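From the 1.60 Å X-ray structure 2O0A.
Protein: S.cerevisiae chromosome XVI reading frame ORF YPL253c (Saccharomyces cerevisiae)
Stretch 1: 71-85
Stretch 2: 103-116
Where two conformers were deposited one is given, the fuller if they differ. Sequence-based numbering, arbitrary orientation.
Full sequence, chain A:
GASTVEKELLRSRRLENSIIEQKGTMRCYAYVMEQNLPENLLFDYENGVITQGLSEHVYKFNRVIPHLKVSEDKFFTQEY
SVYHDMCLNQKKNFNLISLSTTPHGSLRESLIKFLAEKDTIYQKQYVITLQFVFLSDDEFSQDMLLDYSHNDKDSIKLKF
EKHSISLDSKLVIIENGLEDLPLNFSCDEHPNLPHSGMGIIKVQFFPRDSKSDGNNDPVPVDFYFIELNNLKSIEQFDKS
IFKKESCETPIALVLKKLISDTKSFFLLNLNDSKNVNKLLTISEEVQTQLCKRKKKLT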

# COMPACT_ATOMS: atom_id res chain seq x y z
N SER A 71 0.92 10.48 11.71
CA SER A 71 -0.45 10.46 11.17
C SER A 71 -0.42 9.92 9.76
O SER A 71 0.65 9.87 9.16
CB SER A 71 -1.01 11.87 11.10
OG SER A 71 -0.26 12.64 10.17
N GLU A 72 -1.58 9.57 9.23
CA GLU A 72 -1.63 9.03 7.86
C GLU A 72 -1.10 10.01 6.81
O GLU A 72 -0.36 9.63 5.92
CB GLU A 72 -2.98 8.38 7.56
CG GLU A 72 -3.02 7.15 8.46
CD GLU A 72 -4.31 6.40 8.56
OE1 GLU A 72 -5.31 6.82 7.95
OE2 GLU A 72 -4.30 5.36 9.28
N ASP A 73 -1.40 11.30 6.97
CA ASP A 73 -0.82 12.31 6.07
C ASP A 73 0.72 12.34 6.14
O ASP A 73 1.40 12.46 5.11
CB ASP A 73 -1.35 13.69 6.42
CG ASP A 73 -2.81 13.88 6.08
OD1 ASP A 73 -3.39 13.13 5.27
OD2 ASP A 73 -3.40 14.84 6.64
N LYS A 74 1.27 12.27 7.36
CA LYS A 74 2.73 12.23 7.54
C LYS A 74 3.35 10.93 7.05
O LYS A 74 4.47 10.91 6.52
CB LYS A 74 3.08 12.47 9.02
CG LYS A 74 4.57 12.64 9.25
CD LYS A 74 4.87 13.15 10.65
CE LYS A 74 4.53 14.62 10.77
NZ LYS A 74 5.37 15.48 9.89
N PHE A 75 2.60 9.83 7.18
CA PHE A 75 3.07 8.56 6.59
C PHE A 75 3.41 8.78 5.12
O PHE A 75 4.47 8.39 4.65
CB PHE A 75 2.06 7.41 6.73
CG PHE A 75 2.45 6.22 5.91
CD1 PHE A 75 3.43 5.34 6.37
CD2 PHE A 75 1.90 6.00 4.65
CE1 PHE A 75 3.84 4.26 5.59
CE2 PHE A 75 2.30 4.93 3.86
CZ PHE A 75 3.28 4.05 4.34
N PHE A 76 2.50 9.40 4.39
CA PHE A 76 2.75 9.56 2.97
C PHE A 76 3.88 10.54 2.66
O PHE A 76 4.75 10.22 1.86
CB PHE A 76 1.44 9.90 2.25
CG PHE A 76 0.55 8.71 2.15
CD1 PHE A 76 0.93 7.63 1.37
CD2 PHE A 76 -0.61 8.62 2.91
CE1 PHE A 76 0.15 6.48 1.30
CE2 PHE A 76 -1.39 7.47 2.84
CZ PHE A 76 -1.01 6.40 2.03
N THR A 77 3.88 11.69 3.32
CA THR A 77 4.92 12.70 3.03
C THR A 77 6.32 12.32 3.53
O THR A 77 7.32 12.65 2.89
CB THR A 77 4.53 14.09 3.58
OG1 THR A 77 4.34 14.03 5.00
CG2 THR A 77 3.24 14.56 2.96
N GLN A 78 6.38 11.64 4.67
CA GLN A 78 7.65 11.33 5.34
C GLN A 78 8.16 9.93 5.04
O GLN A 78 9.36 9.72 4.80
CB GLN A 78 7.46 11.53 6.85
CG GLN A 78 8.61 11.13 7.76
CD GLN A 78 8.27 11.45 9.21
OE1 GLN A 78 8.08 12.62 9.57
NE2 GLN A 78 8.17 10.42 10.03
N GLU A 79 7.27 8.96 5.08
CA GLU A 79 7.70 7.56 5.07
C GLU A 79 7.60 6.91 3.71
O GLU A 79 8.39 6.03 3.40
CB GLU A 79 6.88 6.74 6.08
CG GLU A 79 7.01 7.20 7.55
CD GLU A 79 8.43 7.08 8.10
OE1 GLU A 79 9.23 6.29 7.55
OE2 GLU A 79 8.73 7.79 9.09
N TYR A 80 6.63 7.36 2.91
CA TYR A 80 6.32 6.72 1.62
C TYR A 80 6.86 7.49 0.41
O TYR A 80 7.13 6.88 -0.63
CB TYR A 80 4.80 6.58 1.53
CG TYR A 80 4.28 5.95 0.27
CD1 TYR A 80 4.37 4.58 0.06
CD2 TYR A 80 3.65 6.74 -0.69
CE1 TYR A 80 3.88 4.01 -1.09
CE2 TYR A 80 3.15 6.16 -1.85
CZ TYR A 80 3.26 4.82 -2.03
OH TYR A 80 2.76 4.28 -3.19
N SER A 81 7.03 8.79 0.56
CA SER A 81 7.29 9.66 -0.59
C SER A 81 8.60 9.38 -1.34
O SER A 81 8.66 9.55 -2.55
CB SER A 81 7.23 11.14 -0.19
OG SER A 81 8.31 11.46 0.65
N VAL A 82 9.65 8.94 -0.64
CA VAL A 82 10.90 8.61 -1.34
C VAL A 82 10.72 7.45 -2.35
O VAL A 82 11.16 7.53 -3.51
CB VAL A 82 12.04 8.32 -0.34
CG1 VAL A 82 13.29 7.90 -1.09
CG2 VAL A 82 12.31 9.54 0.54
N TYR A 83 10.05 6.39 -1.91
CA TYR A 83 9.69 5.28 -2.79
C TYR A 83 8.80 5.75 -3.95
O TYR A 83 9.05 5.43 -5.12
CB TYR A 83 8.97 4.23 -1.96
CG TYR A 83 8.19 3.19 -2.72
CD1 TYR A 83 8.84 2.14 -3.36
CD2 TYR A 83 6.79 3.26 -2.82
CE1 TYR A 83 8.14 1.17 -4.05
CE2 TYR A 83 6.07 2.29 -3.50
CZ TYR A 83 6.74 1.24 -4.12
OH TYR A 83 6.08 0.25 -4.79
N HIS A 84 7.74 6.48 -3.62
CA HIS A 84 6.82 6.98 -4.62
C HIS A 84 7.53 7.83 -5.67
O HIS A 84 7.35 7.60 -6.86
CB HIS A 84 5.72 7.79 -3.92
CG HIS A 84 4.87 8.59 -4.85
ND1 HIS A 84 3.79 8.05 -5.51
CD2 HIS A 84 4.95 9.88 -5.23
CE1 HIS A 84 3.23 8.99 -6.26
NE2 HIS A 84 3.91 10.11 -6.11
N ASP A 85 8.34 8.77 -5.21
CA ASP A 85 9.05 9.67 -6.11
C ASP A 85 10.00 8.90 -7.01
O ASP A 85 10.08 9.16 -8.21
CB ASP A 85 9.81 10.75 -5.34
CG ASP A 85 8.91 11.79 -4.70
OD1 ASP A 85 7.70 11.85 -5.03
OD2 ASP A 85 9.43 12.57 -3.88
N PRO A 103 -11.51 -1.39 9.48
CA PRO A 103 -11.75 -0.37 8.45
C PRO A 103 -10.64 0.67 8.43
O PRO A 103 -10.27 1.22 9.48
CB PRO A 103 -13.07 0.25 8.90
CG PRO A 103 -13.78 -0.87 9.57
CD PRO A 103 -12.70 -1.62 10.32
N HIS A 104 -10.10 0.93 7.23
CA HIS A 104 -9.01 1.89 7.08
C HIS A 104 -9.24 2.91 5.95
O HIS A 104 -8.32 3.23 5.16
CB HIS A 104 -7.69 1.14 6.88
CG HIS A 104 -6.98 0.82 8.16
ND1 HIS A 104 -5.80 1.42 8.53
CD2 HIS A 104 -7.29 -0.05 9.15
CE1 HIS A 104 -5.41 0.95 9.70
NE2 HIS A 104 -6.30 0.05 10.10
N GLY A 105 -10.44 3.47 5.89
CA GLY A 105 -10.73 4.52 4.90
C GLY A 105 -9.86 5.76 5.02
O GLY A 105 -9.58 6.42 4.01
N SER A 106 -9.42 6.09 6.23
CA SER A 106 -8.60 7.28 6.43
C SER A 106 -7.27 7.18 5.67
O SER A 106 -6.74 8.20 5.19
CB SER A 106 -8.35 7.54 7.92
OG SER A 106 -7.61 6.48 8.48
N LEU A 107 -6.73 5.97 5.57
CA LEU A 107 -5.47 5.76 4.83
C LEU A 107 -5.68 6.03 3.35
O LEU A 107 -4.85 6.69 2.69
CB LEU A 107 -4.91 4.35 5.06
CG LEU A 107 -3.50 4.15 4.51
CD1 LEU A 107 -2.43 4.90 5.37
CD2 LEU A 107 -3.17 2.67 4.42
N ARG A 108 -6.79 5.52 2.83
CA ARG A 108 -7.19 5.74 1.45
C ARG A 108 -7.35 7.24 1.14
O ARG A 108 -6.81 7.73 0.14
CB ARG A 108 -8.48 4.97 1.15
CG ARG A 108 -8.87 5.00 -0.32
CD ARG A 108 -10.30 4.50 -0.50
NE ARG A 108 -10.48 3.23 0.18
CZ ARG A 108 -11.45 2.93 1.04
NH1 ARG A 108 -12.45 3.75 1.33
NH2 ARG A 108 -11.43 1.73 1.59
N GLU A 109 -8.05 7.94 2.03
CA GLU A 109 -8.26 9.38 1.94
C GLU A 109 -6.92 10.11 1.90
O GLU A 109 -6.67 10.95 1.03
CB GLU A 109 -9.04 9.80 3.19
CG GLU A 109 -9.41 11.26 3.30
CD GLU A 109 -10.26 11.52 4.54
OE1 GLU A 109 -9.81 11.21 5.67
OE2 GLU A 109 -11.38 12.04 4.38
N SER A 110 -6.04 9.76 2.84
CA SER A 110 -4.72 10.39 2.94
C SER A 110 -3.88 10.14 1.70
O SER A 110 -3.16 11.03 1.25
CB SER A 110 -4.00 9.91 4.20
OG SER A 110 -4.68 10.45 5.33
N LEU A 111 -3.99 8.93 1.15
CA LEU A 111 -3.25 8.59 -0.05
C LEU A 111 -3.65 9.51 -1.19
O LEU A 111 -2.80 10.10 -1.85
CB LEU A 111 -3.51 7.13 -0.46
CG LEU A 111 -2.91 6.69 -1.79
CD1 LEU A 111 -1.39 6.80 -1.82
CD2 LEU A 111 -3.35 5.28 -2.09
N ILE A 112 -4.95 9.65 -1.42
CA ILE A 112 -5.43 10.45 -2.54
C ILE A 112 -5.04 11.91 -2.39
O ILE A 112 -4.63 12.55 -3.36
CB ILE A 112 -6.95 10.30 -2.68
CG1 ILE A 112 -7.32 9.08 -3.52
CG2 ILE A 112 -7.55 11.52 -3.39
CD1 ILE A 112 -6.41 7.91 -3.46
N LYS A 113 -5.10 12.42 -1.17
CA LYS A 113 -4.71 13.80 -0.91
C LYS A 113 -3.22 14.02 -1.20
O LYS A 113 -2.83 15.03 -1.81
CB LYS A 113 -5.04 14.17 0.53
CG LYS A 113 -6.52 14.28 0.77
CD LYS A 113 -6.81 15.10 2.00
CE LYS A 113 -6.93 14.25 3.24
NZ LYS A 113 -7.43 15.08 4.38
N PHE A 114 -2.39 13.07 -0.77
CA PHE A 114 -0.95 13.11 -1.03
C PHE A 114 -0.64 13.15 -2.53
O PHE A 114 0.27 13.87 -2.99
CB PHE A 114 -0.29 11.89 -0.36
CG PHE A 114 1.10 11.63 -0.84
CD1 PHE A 114 2.15 12.45 -0.43
CD2 PHE A 114 1.38 10.57 -1.70
CE1 PHE A 114 3.44 12.24 -0.87
CE2 PHE A 114 2.68 10.33 -2.15
CZ PHE A 114 3.72 11.20 -1.74
N LEU A 115 -1.39 12.36 -3.30
CA LEU A 115 -1.16 12.28 -4.74
C LEU A 115 -1.73 13.47 -5.48
O LEU A 115 -1.07 14.02 -6.35
CB LEU A 115 -1.80 11.02 -5.31
CG LEU A 115 -1.24 9.71 -4.79
CD1 LEU A 115 -2.02 8.53 -5.36
CD2 LEU A 115 0.26 9.62 -5.10
N ALA A 116 -2.95 13.85 -5.13
CA ALA A 116 -3.77 14.54 -6.12
C ALA A 116 -4.52 15.78 -5.67
O ALA A 116 -5.33 16.30 -6.44
CB ALA A 116 -4.71 13.54 -6.79
O HOH W 1 -2.26 13.17 2.77

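The most unusual feature is a very short hydrogen bond near the start of the two helices. Ser106 OG donates to Glu72 OE1 at 2.4 Å. Glu72 OE1 also lies 2.9 Å from Leu107 N, but the angle is too poor for a hydrogen bond. Glu72 thus reaches the first turn of the other helix, just past its N-cap residue, His104.

Asp73, next to Glu72, lies beside Ser110, one turn on from Ser106. The CA-to-CB bond of Asp73 points sideways relative to the other helix, but the end of the side chain comes nearer. Asp73 OD1 lies 3.0 Å from Ser110 OG. Water 1 links the same two residues, donating to Asp73 OD1 (2.7 Å) and to the backbone oxygen Ser110 O (2.8 Å). Lys113 stays beyond salt-bridge range, with its NZ 4.6 Å from Asp73 OD1.

Beyond these polar contacts, two phenylalanines interlock. Each is a knob in a hole formed by the other helix. Phe76 sits among Leu107, Ser110, Leu111 and Phe114. Leu111 CA lies over one face of its ring, 3.8 Å from the centroid, in a CH-pi contact. Leu111 CD1 also packs 3.5 Å from Phe76 CE1.

Phe114 answers from the other helix and sits among Phe76, Thr77, Ser81 and His84. Phe76 CB lies over one face of the Phe114 ring, 4.0 Å from the centroid. The two phenylalanine rings are near parallel, with planes at 23°, but they are slid apart and barely overlap. That face of Phe114 is therefore covered by the CB of Phe76 rather than by its ring.

Phe114 also turns its edge toward the face of His84, with planes at 70° and centroids 5.2 Å apart. Tyr80 CD2 approaches Phe114 CE2 at 4.0 Å. His84 CE1 lies 3.3 Å from Leu115 CD2, a close approach.

The helix axes cross at -45° and come within 8.8 Å. Together the stretches bury 671 Å², summed over both sides.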